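Local coordinates for protein glycerate kinase, putative (Thermotoga maritima, PDB 2B8N) that catalyses the magnesium-dependent transfer of phosphate from ATP to D-glycerate, giving 2-phosphoglycerate in the breakdown of serine, at residues F279-I283 against P312-P316; M303-F308 against L349-V355. All blocks are in the same frame, centred on the assembly; numbering follows the deposited sequence.

Contact 1: residues F279-I283 against P312-P316; sequences FNAEI and PLKKP
The start of edge strand 280-285 meets the loop that leads into its parallel neighbour, strand 317-323. Residues 279-283 are extended; 312-316 are also largely extended but belong to no strand, and both prolines follow cis peptide bonds. The end-to-end directions of 279-282 and 313-316 differ by 157°, so the loop approaches nearly antiparallel before the chain turns into the sheet. Only the ends are in register, F279 CA lying 5.3 Å from P316 CA. There N280 N donates to P316 O at 2.8 Å; N280 also pairs through its backbone with A318, as parallel strands require. The N280 side chain (chi1 m, chi2 -45°) points at the loop, and its ND2 donates almost linearly to K314 O at 2.7 Å, a task suited to a short amide. L313 (m, t) lays CD1 3.6 Å from N280 O and CD2 4.0 Å from E282 CB. E282 (t, p) curls its carboxylate back, OE1 accepting from I283 N at 3.0 Å and bridging to K271. F279 (m) brings CD1 to 3.7 Å from P316 CB, apolar ring beside apolar ring. Both acceptors being backbone carbonyls, N280 ties down the loop's main chain, which cis prolines and L313 also shape and pack.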
ATOM      1  N   PHE A 279       4.486  23.657  15.681  1.00 28.15           N
ATOM      2  CA  PHE A 279       4.127  24.060  14.315  1.00 27.82           C
ATOM      3  C   PHE A 279       2.638  24.264  14.138  1.00 28.31           C
ATOM      4  O   PHE A 279       1.840  23.493  14.653  1.00 31.79           O
ATOM      5  CB  PHE A 279       4.583  23.019  13.284  1.00 28.64           C
ATOM      6  CG  PHE A 279       6.055  23.042  13.027  1.00 28.69           C
ATOM      7  CD1 PHE A 279       6.617  24.075  12.281  1.00 27.73           C
ATOM      8  CD2 PHE A 279       6.881  22.058  13.548  1.00 27.55           C
ATOM      9  CE1 PHE A 279       7.988  24.129  12.057  1.00 29.73           C
ATOM     10  CE2 PHE A 279       8.265  22.104  13.342  1.00 29.10           C
ATOM     11  CZ  PHE A 279       8.819  23.138  12.597  1.00 30.02           C
ATOM     12  N   ASN A 280       2.266  25.299  13.403  1.00 26.40           N
ATOM     13  CA  ASN A 280       0.925  25.392  12.889  1.00 27.12           C
ATOM     14  C   ASN A 280       0.873  24.346  11.769  1.00 26.84           C
ATOM     15  O   ASN A 280       1.585  24.489  10.771  1.00 26.92           O
ATOM     16  CB  ASN A 280       0.636  26.793  12.323  1.00 27.33           C
ATOM     17  CG  ASN A 280       0.769  27.898  13.361  1.00 28.74           C
ATOM     18  OD1 ASN A 280       0.279  27.784  14.501  1.00 29.46           O
ATOM     19  ND2 ASN A 280       1.427  28.986  12.965  1.00 25.20           N
ATOM     20  N   ALA A 281       0.061  23.303  11.938  1.00 24.66           N
ATOM     21  CA  ALA A 281       0.076  22.171  11.025  1.00 24.61           C
ATOM     22  C   ALA A 281      -1.286  21.900  10.436  1.00 25.72           C
ATOM     23  O   ALA A 281      -2.296  21.945  11.157  1.00 24.87           O
ATOM     24  CB  ALA A 281       0.567  20.929  11.727  1.00 24.85           C
ATOM     25  N   GLU A 282      -1.313  21.621   9.124  1.00 26.29           N
ATOM     26  CA  GLU A 282      -2.533  21.122   8.462  1.00 25.77           C
ATOM     27  C   GLU A 282      -2.227  20.118   7.341  1.00 26.36           C
ATOM     28  O   GLU A 282      -1.137  20.138   6.732  1.00 29.01           O
ATOM     29  CB  GLU A 282      -3.430  22.279   7.950  1.00 24.18           C
ATOM     30  CG  GLU A 282      -4.816  21.862   7.487  1.00 24.51           C
ATOM     31  CD  GLU A 282      -5.671  21.153   8.559  1.00 34.51           C
ATOM     32  OE1 GLU A 282      -5.369  20.002   8.968  1.00 30.38           O
ATOM     33  OE2 GLU A 282      -6.687  21.748   8.982  1.00 36.92           O
ATOM     34  N   ILE A 283      -3.201  19.246   7.103  1.00 25.63           N
ATOM     35  CA  ILE A 283      -3.210  18.313   6.006  1.00 26.41           C
ATOM     36  C   ILE A 283      -3.903  18.943   4.827  1.00 27.07           C
ATOM     37  O   ILE A 283      -5.106  19.234   4.892  1.00 30.13           O
ATOM     38  CB  ILE A 283      -3.992  17.041   6.390  1.00 25.71           C
ATOM     39  CG1 ILE A 283      -3.268  16.298   7.517  1.00 27.36           C
ATOM     40  CG2 ILE A 283      -4.153  16.129   5.169  1.00 24.62           C
ATOM     41  CD1 ILE A 283      -4.079  15.168   8.153  1.00 28.96           C
ATOM     42  N   PRO A 312      -1.500  29.535   3.352  1.00 28.73           N
ATOM     43  CA  PRO A 312      -2.664  29.183   4.144  1.00 29.42           C
ATOM     44  C   PRO A 312      -2.353  28.826   5.600  1.00 30.02           C
ATOM     45  O   PRO A 312      -3.278  28.585   6.352  1.00 31.47           O
ATOM     46  CB  PRO A 312      -3.211  27.963   3.390  1.00 30.03           C
ATOM     47  CG  PRO A 312      -2.030  27.304   2.876  1.00 25.52           C
ATOM     48  CD  PRO A 312      -1.145  28.436   2.434  1.00 28.04           C
ATOM     49  N   LEU A 313      -1.075  28.782   5.986  1.00 30.14           N
ATOM     50  CA  LEU A 313      -0.681  28.653   7.405  1.00 28.81           C
ATOM     51  C   LEU A 313       0.342  29.731   7.755  1.00 28.87           C
ATOM     52  O   LEU A 313       1.107  30.170   6.891  1.00 29.11           O
ATOM     53  CB  LEU A 313      -0.047  27.297   7.704  1.00 27.92           C
ATOM     54  CG  LEU A 313      -0.846  26.000   7.606  1.00 28.42           C
ATOM     55  CD1 LEU A 313       0.117  24.818   7.506  1.00 32.76           C
ATOM     56  CD2 LEU A 313      -1.762  25.814   8.766  1.00 24.82           C
ATOM     57  N   LYS A 314       0.355  30.137   9.024  1.00 27.68           N
ATOM     58  CA  LYS A 314       1.305  31.111   9.513  1.00 27.61           C
ATOM     59  C   LYS A 314       2.537  30.364   9.982  1.00 28.11           C
ATOM     60  O   LYS A 314       2.442  29.250  10.517  1.00 27.51           O
ATOM     61  CB  LYS A 314       0.730  31.903  10.683  1.00 27.16           C
ATOM     62  CG  LYS A 314      -0.588  32.565  10.387  1.00 25.35           C
ATOM     63  CD  LYS A 314      -1.004  33.567  11.467  1.00 29.89           C
ATOM     64  CE  LYS A 314      -1.289  32.928  12.862  1.00 37.85           C
ATOM     65  NZ  LYS A 314      -1.959  31.572  12.878  1.00 39.56           N
ATOM     66  N   LYS A 315       3.692  30.992   9.793  1.00 27.69           N
ATOM     67  CA  LYS A 315       4.958  30.454  10.273  1.00 26.91           C
ATOM     68  C   LYS A 315       4.992  30.474  11.805  1.00 25.89           C
ATOM     69  O   LYS A 315       4.585  31.442  12.419  1.00 25.63           O
ATOM     70  CB  LYS A 315       6.140  31.289   9.761  1.00 28.45           C
ATOM     71  CG  LYS A 315       6.321  31.418   8.244  1.00 26.26           C
ATOM     72  CD  LYS A 315       7.427  32.449   7.958  1.00 26.45           C
ATOM     73  CE  LYS A 315       6.967  33.527   7.006  1.00 28.05           C
ATOM     74  NZ  LYS A 315       5.819  34.320   7.518  1.00 27.05           N
ATOM     75  N   PRO A 316       5.514  29.417  12.433  1.00 26.68           N
ATOM     76  CA  PRO A 316       6.155  28.239  11.843  1.00 25.86           C
ATOM     77  C   PRO A 316       5.119  27.248  11.361  1.00 25.21           C
ATOM     78  O   PRO A 316       4.228  26.883  12.117  1.00 24.92           O
ATOM     79  CB  PRO A 316       6.964  27.661  13.017  1.00 25.90           C
ATOM     80  CG  PRO A 316       6.614  28.455  14.202  1.00 21.55           C
ATOM     81  CD  PRO A 316       5.461  29.323  13.895  1.00 22.85           C
TER

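Contact 2: residues M303-F308 against L349-V355; sequences MKEVKF and LEGIEGV
Residues 303-308 form helical turns near the end of helix 292-309, with K307 N bonded to M303 O (2.8 Å) and F308 N to K304 O (3.0 Å). Opposite, L349, the first residue past helix 337-348, opens a type II beta turn to I352, closed by I352 N to L349 O at 3.3 Å; G351 and G354 both take positive phi, which favours glycine. The nearest CA pairs are M303-V355 (7.6 Å), K304-L349 (7.9 Å) and K307-G354 (8.0 Å). M303, a selenomethionine (m, t, p), sends flexible CE to 3.8 Å from V355 CB and 3.9 Å from L349 CD1. I352 (m, t) points at the helix, its CD1 3.9 Å from K304 CD and CG2 4.0 Å from K307 CG; the F308 ring edge meets I352 CD1, CE2 lying 4.4 Å away. K307 (t, p, t, t) extends NZ to E353 O at 2.7 Å and also to V429 O. A CB on G354 would clash with K307 NZ. This helix-to-loop packing is thus apolar inside, with lysine methylenes covering I352 and the K307 ammonium group satisfying backbone carbonyls at its border.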
HETATM    1  N   MSE A 303       4.465  26.344  -0.279  1.00 25.61           N
HETATM    2  CA  MSE A 303       5.503  26.732   0.691  1.00 26.45           C
HETATM    3  C   MSE A 303       5.924  28.215   0.538  1.00 26.25           C
HETATM    4  O   MSE A 303       6.168  28.906   1.535  1.00 23.92           O
HETATM    5  CB  MSE A 303       6.714  25.793   0.604  1.00 24.17           C
HETATM    6  CG  MSE A 303       6.329  24.358   1.000  1.00 30.65           C
HETATM    7 SE   MSE A 303       7.632  22.960   0.675  1.00 26.50          SE
HETATM    8  CE  MSE A 303       9.028  23.567   1.759  1.00 31.13           C
ATOM      9  N   LYS A 304       5.985  28.696  -0.708  1.00 27.18           N
ATOM     10  CA  LYS A 304       6.333  30.089  -0.980  1.00 26.82           C
ATOM     11  C   LYS A 304       5.218  31.018  -0.503  1.00 26.64           C
ATOM     12  O   LYS A 304       5.478  32.128  -0.038  1.00 25.33           O
ATOM     13  CB  LYS A 304       6.613  30.323  -2.467  1.00 27.27           C
ATOM     14  CG  LYS A 304       7.727  29.437  -3.080  1.00 27.58           C
ATOM     15  CD  LYS A 304       8.301  30.056  -4.334  1.00 26.41           C
ATOM     16  CE  LYS A 304       8.301  29.129  -5.514  1.00 30.33           C
ATOM     17  NZ  LYS A 304       8.136  29.908  -6.795  1.00 33.67           N
ATOM     18  N   GLU A 305       3.976  30.560  -0.599  1.00 25.37           N
ATOM     19  CA  GLU A 305       2.877  31.369  -0.110  1.00 25.73           C
ATOM     20  C   GLU A 305       2.988  31.549   1.408  1.00 26.54           C
ATOM     21  O   GLU A 305       2.808  32.652   1.931  1.00 27.65           O
ATOM     22  CB  GLU A 305       1.538  30.748  -0.492  1.00 24.94           C
ATOM     23  CG  GLU A 305       0.360  31.728  -0.476  1.00 24.65           C
ATOM     24  CD  GLU A 305       0.454  32.849  -1.510  1.00 28.16           C
ATOM     25  OE1 GLU A 305       1.232  32.740  -2.505  1.00 29.09           O
ATOM     26  OE2 GLU A 305      -0.272  33.851  -1.310  1.00 22.97           O
ATOM     27  N   VAL A 306       3.290  30.462   2.100  1.00 26.32           N
ATOM     28  CA  VAL A 306       3.455  30.495   3.549  1.00 25.85           C
ATOM     29  C   VAL A 306       4.642  31.363   3.914  1.00 26.65           C
ATOM     30  O   VAL A 306       4.547  32.220   4.796  1.00 28.75           O
ATOM     31  CB  VAL A 306       3.684  29.092   4.123  1.00 24.38           C
ATOM     32  CG1 VAL A 306       4.269  29.167   5.517  1.00 24.16           C
ATOM     33  CG2 VAL A 306       2.362  28.305   4.120  1.00 23.36           C
ATOM     34  N   LYS A 307       5.760  31.138   3.237  1.00 26.05           N
ATOM     35  CA  LYS A 307       6.971  31.885   3.529  1.00 26.04           C
ATOM     36  C   LYS A 307       6.754  33.410   3.392  1.00 25.57           C
ATOM     37  O   LYS A 307       7.027  34.136   4.326  1.00 26.84           O
ATOM     38  CB  LYS A 307       8.131  31.379   2.664  1.00 24.83           C
ATOM     39  CG  LYS A 307       9.409  32.149   2.823  1.00 25.91           C
ATOM     40  CD  LYS A 307      10.069  31.920   4.168  1.00 28.07           C
ATOM     41  CE  LYS A 307      11.465  32.555   4.206  1.00 25.27           C
ATOM     42  NZ  LYS A 307      12.241  32.013   5.344  1.00 28.09           N
ATOM     43  N   PHE A 308       6.227  33.880   2.266  1.00 25.68           N
ATOM     44  CA  PHE A 308       6.142  35.327   1.977  1.00 24.85           C
ATOM     45  C   PHE A 308       4.830  35.974   2.325  1.00 24.60           C
ATOM     46  O   PHE A 308       4.799  37.173   2.497  1.00 23.60           O
ATOM     47  CB  PHE A 308       6.455  35.604   0.489  1.00 25.47           C
ATOM     48  CG  PHE A 308       7.827  35.183   0.108  1.00 27.48           C
ATOM     49  CD1 PHE A 308       8.931  35.866   0.618  1.00 29.50           C
ATOM     50  CD2 PHE A 308       8.033  34.049  -0.660  1.00 29.14           C
ATOM     51  CE1 PHE A 308      10.213  35.456   0.324  1.00 29.67           C
ATOM     52  CE2 PHE A 308       9.311  33.635  -0.966  1.00 29.17           C
ATOM     53  CZ  PHE A 308      10.412  34.342  -0.475  1.00 29.76           C
ATOM     54  N   LEU A 349      12.472  25.771  -5.055  1.00 27.77           N
ATOM     55  CA  LEU A 349      12.764  26.481  -3.803  1.00 26.00           C
ATOM     56  C   LEU A 349      14.165  27.026  -3.742  1.00 27.05           C
ATOM     57  O   LEU A 349      14.585  27.439  -2.673  1.00 29.43           O
ATOM     58  CB  LEU A 349      12.603  25.568  -2.593  1.00 24.02           C
ATOM     59  CG  LEU A 349      11.282  24.846  -2.433  1.00 25.21           C
ATOM     60  CD1 LEU A 349      11.424  23.766  -1.351  1.00 24.08           C
ATOM     61  CD2 LEU A 349      10.181  25.846  -2.108  1.00 24.89           C
ATOM     62  N   GLU A 350      14.910  27.018  -4.844  1.00 26.82           N
ATOM     63  CA  GLU A 350      16.286  27.509  -4.800  1.00 26.71           C
ATOM     64  C   GLU A 350      16.317  28.915  -4.208  1.00 26.27           C
ATOM     65  O   GLU A 350      15.536  29.785  -4.600  1.00 26.88           O
ATOM     66  CB  GLU A 350      16.942  27.516  -6.189  1.00 25.84           C
ATOM     67  CG  GLU A 350      18.370  28.064  -6.157  1.00 25.53           C
ATOM     68  CD  GLU A 350      19.148  27.853  -7.438  1.00 29.52           C
ATOM     69  OE1 GLU A 350      18.650  27.166  -8.356  1.00 37.19           O
ATOM     70  OE2 GLU A 350      20.283  28.364  -7.524  1.00 33.47           O
ATOM     71  N   GLY A 351      17.216  29.128  -3.251  1.00 25.92           N
ATOM     72  CA  GLY A 351      17.491  30.459  -2.728  1.00 24.85           C
ATOM     73  C   GLY A 351      16.557  30.960  -1.656  1.00 24.15           C
ATOM     74  O   GLY A 351      16.617  32.107  -1.264  1.00 25.25           O
ATOM     75  N   ILE A 352      15.683  30.108  -1.164  1.00 25.93           N
ATOM     76  CA  ILE A 352      14.758  30.538  -0.132  1.00 26.83           C
ATOM     77  C   ILE A 352      15.204  29.979   1.205  1.00 26.48           C
ATOM     78  O   ILE A 352      15.299  28.771   1.373  1.00 25.24           O
ATOM     79  CB  ILE A 352      13.332  30.080  -0.413  1.00 25.71           C
ATOM     80  CG1 ILE A 352      12.827  30.645  -1.728  1.00 27.94           C
ATOM     81  CG2 ILE A 352      12.410  30.556   0.697  1.00 30.00           C
ATOM     82  CD1 ILE A 352      11.503  30.029  -2.166  1.00 31.74           C
ATOM     83  N   GLU A 353      15.496  30.867   2.148  1.00 28.07           N
ATOM     84  CA  GLU A 353      15.803  30.472   3.516  1.00 30.88           C
ATOM     85  C   GLU A 353      14.589  29.825   4.141  1.00 28.43           C
ATOM     86  O   GLU A 353      13.473  30.146   3.778  1.00 27.54           O
ATOM     87  CB  GLU A 353      16.100  31.701   4.386  1.00 32.30           C
ATOM     88  CG  GLU A 353      17.360  32.534   4.088  1.00 36.72           C
ATOM     89  CD  GLU A 353      17.446  33.756   5.031  1.00 36.28           C
ATOM     90  OE1 GLU A 353      16.604  33.840   5.967  1.00 47.39           O
ATOM     91  OE2 GLU A 353      18.331  34.625   4.844  1.00 34.09           O
ATOM     92  N   GLY A 354      14.819  28.924   5.086  1.00 27.86           N
ATOM     93  CA  GLY A 354      13.808  28.524   6.048  1.00 27.23           C
ATOM     94  C   GLY A 354      12.827  27.467   5.597  1.00 28.05           C
ATOM     95  O   GLY A 354      11.767  27.307   6.226  1.00 26.08           O
ATOM     96  N   VAL A 355      13.160  26.741   4.526  1.00 28.27           N
ATOM     97  CA  VAL A 355      12.244  25.756   3.967  1.00 29.77           C
ATOM     98  C   VAL A 355      12.853  24.368   3.908  1.00 31.40           C
ATOM     99  O   VAL A 355      13.980  24.192   3.454  1.00 32.26           O
ATOM    100  CB  VAL A 355      11.728  26.158   2.575  1.00 29.84           C
ATOM    101  CG1 VAL A 355      10.845  27.390   2.698  1.00 30.25           C
ATOM    102  CG2 VAL A 355      12.876  26.412   1.602  1.00 33.09           C
TER

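Overall arrangement
Contact 1 and the helical half of contact 2 belong to one passage of chain, strand 280-285, helix 292-309 and strand 317-323, a beta-alpha-beta crossover between adjacent parallel strands; 349-355 comes later. Contact 1 joins the beginning of the first strand to the loop leaving the helix, while contact 2 packs that helix's last turns against the approach to strand 355-361 of the same mixed sheet. Their segments alternate in sequence, and their centres are 13 Å apart. They touch directly: L313 O lies 3.6 Å from V306 CG2, and P312 CD 3.9 Å from the same methyl. With centres about 28 and 31 Å from the chain's centre, both lie towards the periphery of the kinase.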